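Long-range contact in protein B (Streptococcus agalactiae, PDB 5H6I), which permeabilizes membranes as the pore-forming CAMP factor toxin of this bacterium and also binds the Fc part of IgG: residues N93-V105 / L134-I148. Residues are numbered along the deposited sequence; the frame is centred on the assembly and turned at random.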
loop_
_atom_site.group_PDB
_atom_site.type_symbol
_atom_site.label_atom_id
_atom_site.label_comp_id
_atom_site.label_asym_id
_atom_site.label_seq_id
_atom_site.Cartn_x
_atom_site.Cartn_y
_atom_site.Cartn_z
ATOM N N ASN A 93 -13.119 5.408 25.346
ATOM C CA ASN A 93 -12.903 6.609 24.546
ATOM C C ASN A 93 -11.539 6.585 23.869
ATOM O O ASN A 93 -11.438 6.746 22.647
ATOM C CB ASN A 93 -13.049 7.855 25.420
ATOM C CG ASN A 93 -12.825 9.138 24.644
ATOM O OD1 ASN A 93 -13.594 9.475 23.744
ATOM N ND2 ASN A 93 -11.766 9.861 24.989
ATOM N N SER A 94 -10.473 6.390 24.651
ATOM C CA SER A 94 -9.131 6.383 24.078
ATOM C C SER A 94 -8.933 5.197 23.144
ATOM O O SER A 94 -8.288 5.326 22.097
ATOM C CB SER A 94 -8.084 6.369 25.192
ATOM O OG SER A 94 -7.772 5.044 25.581
ATOM N N ILE A 95 -9.483 4.033 23.501
ATOM C CA ILE A 95 -9.331 2.855 22.653
ATOM C C ILE A 95 -10.066 3.043 21.331
ATOM O O ILE A 95 -9.675 2.463 20.309
ATOM C CB ILE A 95 -9.810 1.593 23.400
ATOM C CG1 ILE A 95 -9.083 0.351 22.881
ATOM C CG2 ILE A 95 -11.316 1.418 23.279
ATOM C CD1 ILE A 95 -7.625 0.293 23.272
ATOM N N GLY A 96 -11.119 3.858 21.315
ATOM C CA GLY A 96 -11.890 4.074 20.107
ATOM C C GLY A 96 -11.238 5.067 19.170
ATOM O O GLY A 96 -11.277 4.897 17.948
ATOM N N SER A 97 -10.632 6.113 19.738
ATOM C CA SER A 97 -9.933 7.097 18.919
ATOM C C SER A 97 -8.725 6.487 18.221
ATOM O O SER A 97 -8.342 6.944 17.138
ATOM C CB SER A 97 -9.508 8.287 19.779
ATOM O OG SER A 97 -10.599 8.779 20.539
ATOM N N ARG A 98 -8.114 5.463 18.820
ATOM C CA ARG A 98 -7.002 4.781 18.170
ATOM C C ARG A 98 -7.490 3.861 17.058
ATOM O O ARG A 98 -6.832 3.736 16.019
ATOM C CB ARG A 98 -6.193 3.997 19.203
ATOM C CG ARG A 98 -5.662 4.855 20.337
ATOM C CD ARG A 98 -5.011 4.022 21.427
ATOM N NE ARG A 98 -4.587 4.849 22.554
ATOM C CZ ARG A 98 -3.446 5.529 22.595
ATOM N NH1 ARG A 98 -2.607 5.480 21.569
ATOM N NH2 ARG A 98 -3.141 6.257 23.660
ATOM N N VAL A 99 -8.640 3.214 17.257
ATOM C CA VAL A 99 -9.200 2.354 16.220
ATOM C C VAL A 99 -9.656 3.185 15.027
ATOM O O VAL A 99 -9.448 2.802 13.869
ATOM C CB VAL A 99 -10.347 1.505 16.797
ATOM C CG1 VAL A 99 -11.150 0.853 15.682
ATOM C CG2 VAL A 99 -9.799 0.452 17.750
ATOM N N GLU A 100 -10.273 4.341 15.287
ATOM C CA GLU A 100 -10.724 5.202 14.198
ATOM C C GLU A 100 -9.547 5.753 13.404
ATOM O O GLU A 100 -9.613 5.851 12.173
ATOM C CB GLU A 100 -11.576 6.344 14.747
ATOM C CG GLU A 100 -12.914 5.909 15.314
ATOM C CD GLU A 100 -13.536 6.963 16.206
ATOM O OE1 GLU A 100 -12.808 7.884 16.637
ATOM O OE2 GLU A 100 -14.752 6.873 16.478
ATOM N N ALA A 101 -8.460 6.118 14.089
ATOM C CA ALA A 101 -7.291 6.653 13.403
ATOM C C ALA A 101 -6.624 5.620 12.503
ATOM O O ALA A 101 -5.865 5.999 11.604
ATOM C CB ALA A 101 -6.282 7.191 14.418
ATOM N N LEU A 102 -6.888 4.330 12.722
ATOM C CA LEU A 102 -6.366 3.310 11.818
ATOM C C LEU A 102 -7.056 3.363 10.462
ATOM O O LEU A 102 -6.438 3.034 9.443
ATOM C CB LEU A 102 -6.520 1.924 12.442
ATOM C CG LEU A 102 -5.441 1.539 13.455
ATOM C CD1 LEU A 102 -5.799 0.235 14.147
ATOM C CD2 LEU A 102 -4.084 1.438 12.776
ATOM N N THR A 103 -8.327 3.766 10.428
ATOM C CA THR A 103 -8.998 3.976 9.149
ATOM C C THR A 103 -8.380 5.148 8.398
ATOM O O THR A 103 -8.244 5.107 7.170
ATOM C CB THR A 103 -10.495 4.202 9.370
ATOM O OG1 THR A 103 -11.064 3.051 10.008
ATOM C CG2 THR A 103 -11.207 4.438 8.045
ATOM N N ASP A 104 -7.987 6.200 9.123
ATOM C CA ASP A 104 -7.281 7.309 8.492
ATOM C C ASP A 104 -5.897 6.888 8.014
ATOM O O ASP A 104 -5.402 7.416 7.012
ATOM C CB ASP A 104 -7.177 8.486 9.461
ATOM C CG ASP A 104 -8.530 9.075 9.808
ATOM O OD1 ASP A 104 -9.155 9.696 8.923
ATOM O OD2 ASP A 104 -8.972 8.915 10.966
ATOM N N VAL A 105 -5.261 5.947 8.716
ATOM C CA VAL A 105 -3.993 5.396 8.245
ATOM C C VAL A 105 -4.197 4.669 6.923
ATOM O O VAL A 105 -3.479 4.905 5.943
ATOM C CB VAL A 105 -3.380 4.467 9.309
ATOM C CG1 VAL A 105 -2.311 3.579 8.688
ATOM C CG2 VAL A 105 -2.804 5.275 10.456
ATOM N N LEU A 134 1.455 9.345 12.720
ATOM C CA LEU A 134 0.115 8.996 13.180
ATOM C C LEU A 134 0.116 7.655 13.904
ATOM O O LEU A 134 -0.458 7.526 14.991
ATOM C CB LEU A 134 -0.856 8.973 11.999
ATOM C CG LEU A 134 -2.301 8.593 12.326
ATOM C CD1 LEU A 134 -2.811 9.400 13.508
ATOM C CD2 LEU A 134 -3.195 8.798 11.114
ATOM N N VAL A 135 0.760 6.644 13.315
ATOM C CA VAL A 135 0.797 5.321 13.933
ATOM C C VAL A 135 1.525 5.368 15.270
ATOM O O VAL A 135 1.172 4.637 16.204
ATOM C CB VAL A 135 1.440 4.304 12.969
ATOM C CG1 VAL A 135 1.520 2.929 13.613
ATOM C CG2 VAL A 135 0.655 4.239 11.668
ATOM N N ILE A 136 2.538 6.229 15.391
ATOM C CA ILE A 136 3.248 6.367 16.660
ATOM C C ILE A 136 2.297 6.836 17.753
ATOM O O ILE A 136 2.327 6.331 18.882
ATOM C CB ILE A 136 4.448 7.319 16.499
ATOM C CG1 ILE A 136 5.595 6.611 15.775
ATOM C CG2 ILE A 136 4.915 7.835 17.852
ATOM C CD1 ILE A 136 6.768 7.512 15.461
ATOM N N ARG A 137 1.425 7.796 17.433
ATOM C CA ARG A 137 0.444 8.257 18.410
ATOM C C ARG A 137 -0.562 7.161 18.743
ATOM O O ARG A 137 -0.990 7.035 19.896
ATOM C CB ARG A 137 -0.272 9.503 17.889
ATOM C CG ARG A 137 0.659 10.648 17.527
ATOM C CD ARG A 137 0.846 11.603 18.693
ATOM N NE ARG A 137 0.120 12.853 18.491
ATOM C CZ ARG A 137 0.668 13.965 18.010
ATOM N NH1 ARG A 137 1.952 13.985 17.682
ATOM N NH2 ARG A 137 -0.069 15.056 17.858
ATOM N N ILE A 138 -0.952 6.362 17.746
ATOM C CA ILE A 138 -1.864 5.248 17.993
ATOM C C ILE A 138 -1.233 4.251 18.957
ATOM O O ILE A 138 -1.911 3.685 19.824
ATOM C CB ILE A 138 -2.260 4.577 16.665
ATOM C CG1 ILE A 138 -2.918 5.588 15.725
ATOM C CG2 ILE A 138 -3.191 3.400 16.913
ATOM C CD1 ILE A 138 -3.351 4.992 14.402
ATOM N N LEU A 139 0.076 4.028 18.828
ATOM C CA LEU A 139 0.774 3.095 19.705
ATOM C C LEU A 139 1.106 3.714 21.057
ATOM O O LEU A 139 1.206 2.992 22.054
ATOM C CB LEU A 139 2.060 2.607 19.036
ATOM C CG LEU A 139 1.918 1.678 17.831
ATOM C CD1 LEU A 139 3.133 1.796 16.930
ATOM C CD2 LEU A 139 1.733 0.243 18.288
ATOM N N ASP A 140 1.278 5.027 21.107
ATOM C CA ASP A 140 1.717 5.716 22.316
ATOM C C ASP A 140 0.664 5.626 23.413
ATOM O O ASP A 140 -0.434 6.174 23.244
ATOM C CB ASP A 140 2.022 7.179 21.993
ATOM C CG ASP A 140 2.783 7.878 23.101
ATOM O OD1 ASP A 140 3.125 7.218 24.105
ATOM O OD2 ASP A 140 3.038 9.094 22.968
ATOM N N PRO A 141 0.942 4.959 24.537
ATOM C CA PRO A 141 -0.050 4.924 25.623
ATOM C C PRO A 141 -0.291 6.283 26.253
ATOM O O PRO A 141 -1.371 6.516 26.811
ATOM C CB PRO A 141 0.564 3.936 26.629
ATOM C CG PRO A 141 1.627 3.196 25.865
ATOM C CD PRO A 141 2.141 4.168 24.855
ATOM N N PHE A 142 0.682 7.187 26.180
ATOM C CA PHE A 142 0.553 8.520 26.748
ATOM C C PHE A 142 -0.051 9.524 25.774
ATOM O O PHE A 142 -0.272 10.677 26.155
ATOM C CB PHE A 142 1.921 9.022 27.223
ATOM C CG PHE A 142 2.545 8.164 28.286
ATOM C CD1 PHE A 142 1.763 7.577 29.267
ATOM C CD2 PHE A 142 3.912 7.941 28.301
ATOM C CE1 PHE A 142 2.333 6.784 30.247
ATOM C CE2 PHE A 142 4.488 7.151 29.279
ATOM C CZ PHE A 142 3.697 6.571 30.253
ATOM N N ALA A 143 -0.322 9.117 24.536
ATOM C CA ALA A 143 -0.913 10.022 23.558
ATOM C C ALA A 143 -2.377 10.267 23.899
ATOM O O ALA A 143 -3.178 9.327 23.950
ATOM C CB ALA A 143 -0.779 9.444 22.152
ATOM N N SER A 144 -2.725 11.529 24.136
ATOM C CA SER A 144 -4.105 11.876 24.431
ATOM C C SER A 144 -4.968 11.743 23.179
ATOM O O SER A 144 -4.472 11.663 22.052
ATOM C CB SER A 144 -4.192 13.299 24.983
ATOM O OG SER A 144 -3.690 14.241 24.050
ATOM N N VAL A 145 -6.285 11.715 23.395
ATOM C CA VAL A 145 -7.222 11.636 22.276
ATOM C C VAL A 145 -7.091 12.870 21.391
ATOM O O VAL A 145 -7.202 12.788 20.161
ATOM C CB VAL A 145 -8.659 11.453 22.802
ATOM C CG1 VAL A 145 -9.683 11.931 21.781
ATOM C CG2 VAL A 145 -8.905 9.999 23.166
ATOM N N ASP A 146 -6.828 14.029 22.001
ATOM C CA ASP A 146 -6.663 15.254 21.225
ATOM C C ASP A 146 -5.414 15.199 20.354
ATOM O O ASP A 146 -5.443 15.622 19.193
ATOM C CB ASP A 146 -6.613 16.463 22.160
ATOM C CG ASP A 146 -7.987 16.873 22.657
ATOM O OD1 ASP A 146 -8.990 16.318 22.163
ATOM O OD2 ASP A 146 -8.063 17.754 23.540
ATOM N N SER A 147 -4.306 14.682 20.893
ATOM C CA SER A 147 -3.075 14.607 20.113
ATOM C C SER A 147 -3.187 13.591 18.982
ATOM O O SER A 147 -2.486 13.710 17.971
ATOM C CB SER A 147 -1.893 14.267 21.022
ATOM O OG SER A 147 -1.907 12.900 21.393
ATOM N N ILE A 148 -4.055 12.588 19.134
ATOM C CA ILE A 148 -4.297 11.646 18.046
ATOM C C ILE A 148 -5.128 12.307 16.953
ATOM O O ILE A 148 -4.796 12.231 15.763
ATOM C CB ILE A 148 -4.977 10.373 18.579
ATOM C CG1 ILE A 148 -3.990 9.546 19.404
ATOM C CG2 ILE A 148 -5.543 9.547 17.432
ATOM C CD1 ILE A 148 -4.587 8.282 19.972
#
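In the helical bundle formed by the first five helices of the CAMP factor, a buried arginine of helix 93-115 ties this helix to the hairpin of helices 121-139 and 145-163: Arg98 crosses to the C-terminal end of helix 121-139 and donates to Arg137 O and Ile138 O in the last turn and to Asp140 O just beyond it. Segments 93-105 and 134-139 run nearly antiparallel, at 158° and 9.6 Å between axes. The arginine chain lies extended from CG to NE, with CG anti to the carbonyl carbon (chi1 -57°), which carries the guanidinium to the turn after Leu139. There Arg98 NH1 bonds Ile138 O at 2.6 Å, reaching it from above the carbonyl plane, and bonds Arg137 O weakly; Asp140 O takes weak bonds from both NH1 and NH2. Arginine suits the place because its two terminal nitrogens can serve several carbonyls at once, and its positive charge probably favours the negative end of the helix dipole. Ile148 CD1 lies 3.8 Å above one face of the Arg98 guanidinium, offset toward its rim.

Farther along, Ile138 acts as a knob in a hole made by Arg98, Ala101, Leu102 and Val105. Its CD1 rests 3.7 Å from Ala101 CB, where a small residue allows the close approach, and Ile148 CG2 meets the same methyl. Val105 CG2 packs against Leu134 CD2 and Val135 CG2, extending this apolar seam, while Val152 of helix 145-163 also covers Ala101 and Leu134. On the other side of helix 93-115, Ile95 and Val99 face helix 35-58. At the beginning of helix 145-163, Ser144 is the N-cap, its OG accepting from Ser147 N, and the next residue, Val145, sets CG2 3.4 Å from Ser97 OG, a hydroxyl that turns back to donate to Asn93 O at 3.0 Å.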